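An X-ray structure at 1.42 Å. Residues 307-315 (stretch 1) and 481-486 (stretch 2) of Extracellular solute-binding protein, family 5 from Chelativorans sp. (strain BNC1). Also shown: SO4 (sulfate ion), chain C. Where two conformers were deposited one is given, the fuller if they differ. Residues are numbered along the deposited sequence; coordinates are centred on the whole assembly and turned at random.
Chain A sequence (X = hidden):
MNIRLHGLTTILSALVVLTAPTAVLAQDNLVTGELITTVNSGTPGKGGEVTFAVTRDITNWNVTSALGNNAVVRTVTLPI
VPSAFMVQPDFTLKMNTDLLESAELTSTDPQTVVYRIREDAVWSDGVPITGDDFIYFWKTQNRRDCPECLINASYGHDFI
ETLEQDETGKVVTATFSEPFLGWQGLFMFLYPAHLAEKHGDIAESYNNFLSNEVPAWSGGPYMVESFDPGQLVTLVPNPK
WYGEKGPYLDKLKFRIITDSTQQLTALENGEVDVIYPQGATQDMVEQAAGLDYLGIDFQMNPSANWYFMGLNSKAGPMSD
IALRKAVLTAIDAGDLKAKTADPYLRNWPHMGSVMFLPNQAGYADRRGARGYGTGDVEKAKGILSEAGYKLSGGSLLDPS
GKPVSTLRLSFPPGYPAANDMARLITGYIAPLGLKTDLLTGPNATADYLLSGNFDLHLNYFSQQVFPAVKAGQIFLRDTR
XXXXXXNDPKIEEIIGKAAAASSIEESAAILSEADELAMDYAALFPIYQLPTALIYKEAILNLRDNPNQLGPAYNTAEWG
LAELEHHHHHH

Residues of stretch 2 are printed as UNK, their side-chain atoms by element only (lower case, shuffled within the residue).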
ATOM      1  N   TYR A 307      -4.678  -6.484  -7.897  1.00 14.50           N
ATOM      2  CA  TYR A 307      -5.855  -7.305  -7.753  1.00 14.26           C
ATOM      3  C   TYR A 307      -5.466  -8.772  -7.658  1.00 15.85           C
ATOM      4  O   TYR A 307      -4.525  -9.239  -8.322  1.00 15.87           O
ATOM      5  CB  TYR A 307      -6.773  -7.177  -8.950  1.00 16.59           C
ATOM      6  CG  TYR A 307      -7.572  -5.913  -9.030  1.00 18.05           C
ATOM      7  CD1 TYR A 307      -8.496  -5.591  -8.043  1.00 18.52           C
ATOM      8  CD2 TYR A 307      -7.438  -5.046 -10.110  1.00 18.25           C
ATOM      9  CE1 TYR A 307      -9.228  -4.436  -8.114  1.00 19.65           C
ATOM     10  CE2 TYR A 307      -8.208  -3.884 -10.202  1.00 19.83           C
ATOM     11  CZ  TYR A 307      -9.098  -3.608  -9.186  1.00 19.26           C
ATOM     12  OH  TYR A 307      -9.847  -2.435  -9.260  1.00 23.87           O
ATOM     13  N   PHE A 308      -6.242  -9.509  -6.864  1.00 15.20           N
ATOM     14  CA  PHE A 308      -6.075 -10.937  -6.720  1.00 14.92           C
ATOM     15  C   PHE A 308      -7.449 -11.560  -6.516  1.00 15.90           C
ATOM     16  O   PHE A 308      -8.420 -10.892  -6.126  1.00 16.03           O
ATOM     17  CB  PHE A 308      -5.175 -11.286  -5.528  1.00 15.82           C
ATOM     18  CG  PHE A 308      -5.747 -10.891  -4.181  1.00 16.83           C
ATOM     19  CD1 PHE A 308      -6.748 -11.634  -3.590  1.00 16.98           C
ATOM     20  CD2 PHE A 308      -5.245  -9.795  -3.480  1.00 17.06           C
ATOM     21  CE1 PHE A 308      -7.264 -11.284  -2.330  1.00 17.48           C
ATOM     22  CE2 PHE A 308      -5.756  -9.458  -2.230  1.00 17.50           C
ATOM     23  CZ  PHE A 308      -6.763 -10.197  -1.664  1.00 17.57           C
ATOM     24  N   MET A 309      -7.510 -12.881  -6.724  1.00 15.49           N
ATOM     25  CA  MET A 309      -8.602 -13.699  -6.225  1.00 15.98           C
ATOM     26  C   MET A 309      -8.015 -14.685  -5.224  1.00 15.57           C
ATOM     27  O   MET A 309      -7.144 -15.496  -5.572  1.00 15.99           O
ATOM     28  CB  MET A 309      -9.307 -14.465  -7.327  1.00 15.58           C
ATOM     29  CG  MET A 309     -10.572 -15.137  -6.794  1.00 16.28           C
ATOM     30  SD  MET A 309     -11.424 -16.153  -8.008  1.00 18.83           S
ATOM     31  CE  MET A 309     -10.241 -17.478  -8.244  1.00 19.88           C
ATOM     32  N   GLY A 310      -8.493 -14.632  -3.990  1.00 16.29           N
ATOM     33  CA  GLY A 310      -8.098 -15.590  -2.985  1.00 15.75           C
ATOM     34  C   GLY A 310      -9.101 -16.730  -2.914  1.00 15.65           C
ATOM     35  O   GLY A 310     -10.284 -16.564  -3.214  1.00 17.22           O
ATOM     36  N   LEU A 311      -8.613 -17.898  -2.529  1.00 16.18           N
ATOM     37  CA  LEU A 311      -9.401 -19.121  -2.495  1.00 16.03           C
ATOM     38  C   LEU A 311      -9.305 -19.689  -1.081  1.00 16.62           C
ATOM     39  O   LEU A 311      -8.222 -19.756  -0.504  1.00 18.68           O
ATOM     40  CB  LEU A 311      -8.904 -20.137  -3.530  1.00 16.88           C
ATOM     41  CG  LEU A 311      -8.891 -19.639  -4.973  1.00 15.85           C
ATOM     42  CD1 LEU A 311      -7.562 -18.976  -5.312  1.00 17.97           C
ATOM     43  CD2 LEU A 311      -9.165 -20.786  -5.952  1.00 18.90           C
ATOM     44  N   ASN A 312     -10.452 -20.076  -0.527  1.00 17.99           N
ATOM     45  CA  ASN A 312     -10.500 -20.493   0.875  1.00 18.82           C
ATOM     46  C   ASN A 312      -9.984 -21.926   1.005  1.00 18.49           C
ATOM     47  O   ASN A 312     -10.728 -22.894   0.895  1.00 18.98           O
ATOM     48  CB  ASN A 312     -11.926 -20.382   1.371  1.00 18.20           C
ATOM     49  CG  ASN A 312     -12.042 -20.656   2.838  1.00 19.78           C
ATOM     50  OD1 ASN A 312     -11.083 -21.092   3.466  1.00 20.12           O
ATOM     51  ND2 ASN A 312     -13.205 -20.371   3.393  1.00 21.16           N
ATOM     52  N   SER A 313      -8.689 -22.070   1.281  1.00 17.60           N
ATOM     53  CA  SER A 313      -8.099 -23.396   1.429  1.00 18.75           C
ATOM     54  C   SER A 313      -8.395 -23.995   2.795  1.00 21.21           C
ATOM     55  O   SER A 313      -8.082 -25.181   3.005  1.00 22.09           O
ATOM     56  CB  SER A 313      -6.589 -23.380   1.209  1.00 18.36           C
ATOM     57  OG  SER A 313      -5.889 -22.847   2.329  1.00 21.48           O
ATOM     58  N   LYS A 314      -8.966 -23.208   3.712  1.00 21.46           N
ATOM     59  CA  LYS A 314      -9.195 -23.696   5.075  1.00 22.61           C
ATOM     60  C   LYS A 314     -10.489 -24.476   5.202  1.00 24.32           C
ATOM     61  O   LYS A 314     -10.586 -25.365   6.067  1.00 28.64           O
ATOM     62  CB  LYS A 314      -9.248 -22.533   6.061  1.00 22.38           C
ATOM     63  CG  LYS A 314      -7.969 -21.737   6.177  1.00 28.32           C
ATOM     64  CD  LYS A 314      -8.167 -20.600   7.180  1.00 35.64           C
ATOM     65  CE  LYS A 314      -7.114 -19.531   7.032  1.00 49.81           C
ATOM     66  NZ  LYS A 314      -7.300 -18.455   8.044  1.00 61.11           N
ATOM     67  N   ALA A 315     -11.498 -24.168   4.396  1.00 21.22           N
ATOM     68  CA  ALA A 315     -12.819 -24.740   4.600  1.00 22.62           C
ATOM     69  C   ALA A 315     -13.674 -24.561   3.366  1.00 23.74           C
ATOM     70  O   ALA A 315     -13.436 -23.673   2.549  1.00 22.95           O
ATOM     71  CB  ALA A 315     -13.498 -24.105   5.820  1.00 25.39           C
ATOM     72  N   UNK A 481      -2.627 -10.958   7.514  0.52 21.97           N
ATOM     73  CA  UNK A 481      -3.186 -10.992   6.166  0.52 25.83           C
ATOM     74  C   UNK A 481      -3.114 -12.372   5.512  0.52 16.40           C
ATOM     75  O   UNK A 481      -3.192 -12.464   4.286  0.52 24.92           O
ATOM     76  n   UNK A 481      -2.731  -6.261   4.895  0.52 40.25           N
ATOM     77  c   UNK A 481      -2.764  -8.500   5.813  0.52 33.23           C
ATOM     78  c   UNK A 481      -2.096  -7.425   4.973  0.52 39.28           C
ATOM     79  o   UNK A 481      -1.023  -7.636   4.403  0.52 35.39           O
ATOM     80  c   UNK A 481      -2.529  -9.920   5.291  0.52 24.93           C
ATOM     81  N   UNK A 482      -3.060 -13.460   6.297  1.00 21.01           N
ATOM     82  CA  UNK A 482      -3.053 -14.808   5.702  1.00 19.22           C
ATOM     83  C   UNK A 482      -4.497 -15.303   5.685  1.00 19.71           C
ATOM     84  O   UNK A 482      -4.902 -16.198   6.427  1.00 22.74           O
ATOM     85  c   UNK A 482      -2.034 -17.134   5.782  1.00 20.50           C
ATOM     86  n   UNK A 482      -1.268 -18.014   6.404  1.00 23.62           N
ATOM     87  c   UNK A 482      -2.154 -15.779   6.455  1.00 19.27           C
ATOM     88  o   UNK A 482      -2.598 -17.393   4.712  1.00 20.79           O
ATOM     89  N   UNK A 483      -5.289 -14.691   4.807  1.00 18.36           N
ATOM     90  CA  UNK A 483      -6.719 -14.980   4.743  1.00 18.83           C
ATOM     91  C   UNK A 483      -7.046 -16.305   4.088  1.00 19.23           C
ATOM     92  O   UNK A 483      -8.110 -16.862   4.337  1.00 20.86           O
ATOM     93  o   UNK A 483      -6.605  -8.623   5.876  1.00 39.12           O
ATOM     94  c   UNK A 483      -6.319 -10.247   4.132  1.00 27.14           C
ATOM     95  c   UNK A 483      -7.181 -12.483   4.429  1.00 21.69           C
ATOM     96  c   UNK A 483      -6.792  -9.906   5.377  1.00 28.18           C
ATOM     97  c   UNK A 483      -7.457 -10.814   6.149  1.00 25.69           C
ATOM     98  c   UNK A 483      -6.522 -11.547   3.661  1.00 23.36           C
ATOM     99  c   UNK A 483      -7.412 -13.885   3.932  1.00 19.64           C
ATOM    100  c   UNK A 483      -7.648 -12.103   5.674  1.00 23.58           C
ATOM    101  N   UNK A 484      -6.153 -16.819   3.251  1.00 17.41           N
ATOM    102  CA  UNK A 484      -6.475 -17.936   2.365  1.00 16.88           C
ATOM    103  C   UNK A 484      -5.804 -19.228   2.780  1.00 20.19           C
ATOM    104  O   UNK A 484      -5.979 -20.243   2.106  1.00 21.71           O
ATOM    105  c   UNK A 484      -8.038 -13.714   0.241  1.00 17.44           C
ATOM    106  c   UNK A 484      -6.830 -16.182   0.618  1.00 16.91           C
ATOM    107  c   UNK A 484      -8.185 -16.038   0.733  1.00 17.61           C
ATOM    108  c   UNK A 484      -6.647 -13.832   0.112  1.00 17.94           C
ATOM    109  c   UNK A 484      -8.795 -14.813   0.546  1.00 18.06           C
ATOM    110  c   UNK A 484      -6.203 -17.521   0.917  1.00 18.54           C
ATOM    111  c   UNK A 484      -6.053 -15.075   0.329  1.00 18.29           C
ATOM    112  N   UNK A 485      -5.092 -19.229   3.909  1.00 19.29           N
ATOM    113  CA  UNK A 485      -4.720 -20.470   4.550  1.00 20.51           C
ATOM    114  C   UNK A 485      -3.392 -21.078   4.153  1.00 19.88           C
ATOM    115  O   UNK A 485      -3.244 -22.294   4.232  1.00 20.76           O
ATOM    116  N   UNK A 486      -2.414 -20.267   3.749  1.00 20.53           N
ATOM    117  CA  UNK A 486      -1.069 -20.798   3.541  1.00 20.06           C
ATOM    118  C   UNK A 486      -0.574 -21.365   4.861  1.00 20.14           C
ATOM    119  O   UNK A 486      -0.796 -20.791   5.935  1.00 22.12           O
ATOM    120  c   UNK A 486      -0.279 -19.718  -0.795  1.00 18.50           C
ATOM    121  c   UNK A 486      -1.519 -17.854   0.038  1.00 21.62           C
ATOM    122  c   UNK A 486      -0.121 -19.728   2.997  1.00 21.26           C
ATOM    123  c   UNK A 486      -1.053 -18.617  -1.023  1.00 20.00           C
ATOM    124  c   UNK A 486       0.028 -20.075   0.508  1.00 18.15           C
ATOM    125  c   UNK A 486      -1.205 -18.221   1.329  1.00 21.45           C
ATOM    126  c   UNK A 486      -0.431 -19.326   1.576  1.00 18.18           C
TER
HETATM  127  S   SO4 C 602      -1.482  -2.653   4.450  1.00 23.24           S
HETATM  128  O1  SO4 C 602      -0.452  -1.627   4.612  1.00 31.75           O
HETATM  129  O2  SO4 C 602      -2.740  -2.138   4.983  1.00 51.60           O
HETATM  130  O3  SO4 C 602      -1.662  -2.937   3.023  1.00 30.23           O
HETATM  131  O4  SO4 C 602      -1.091  -3.849   5.180  1.00 39.57           O

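Position 481 carries five side-chain atoms: three carbons in a row, the third bearing one oxygen and one nitrogen. None of them touches stretch 1. That is a terminal amide two carbons beyond CB, so the residue is Gln481. Its NE2 makes a weak hydrogen bond of 2.9 Å to O4 of the sulfate, an ion probably taken from the crystallisation liquor.

Position 482 has four side-chain atoms, two carbons with an oxygen and a nitrogen on the second. Toward stretch 1 it offers mainly backbone, with its O 3.7 Å from Lys314 NZ. The planar fork could be an acid by shape, but one tip is nitrogen, which makes it Asn482. Its amide staples its own loop: OD1 accepts from the backbone N of position 486 at 3.0 Å and, weakly, from the backbone N of position 485 at 3.2 Å, while ND2 donates to the backbone O of position 486 at 2.9 Å.

Position 483 shows one carbon, then a six-carbon ring bearing an oxygen; the ring stays clear of stretch 1, and the nearest contact is from the backbone O to Lys314 CE, 3.9 Å. This is Tyr483.

Position 484 has one carbon and a six-carbon ring with no heteroatom. The ring lies against the strand, with Gly310 CA 3.5 Å from its centroid and almost on the ring normal. This is Phe484. Its CE2 also meets Phe308 CE1 at 3.6 Å, the two ring planes inclined at 68°. A CB on Gly310 would fall 2.2 Å from Phe484 CZ, so the bare backbone there is what admits the ring.

Position 485 has no side-chain atoms, and Lys314 CE packs 3.6 Å from its CA. An ideal CB would lie 2.4 Å from Ser313 OG and 2.9 Å from Lys314 CG. The backbone angles, 91/29, independently call for glycine, since a CB would also jam against the preceding carbonyl. This is Gly485.

Position 486 again has one carbon and a plain six-carbon ring, and it makes no contact with stretch 1: Phe486. Its part is to receive the Asn482 clasp through its backbone.

The contact works by pairing one large ring with two absent side chains. Phe484 supplies the greatest share of stretch 2's covered area, using Gly310 as its floor, while Gly485 lets the chain pass close to Ser313. Polar fixing is concentrated on Phe484 O, which accepts a short bond from Ser313 OG at 2.6 Å and a weak one from Ser313 N at 3.4 Å. Ring, glycines and serine thus set the fit, and the Asn482 amide holds the loop that presents it.

Stretch 2 481-486: QNYFGF
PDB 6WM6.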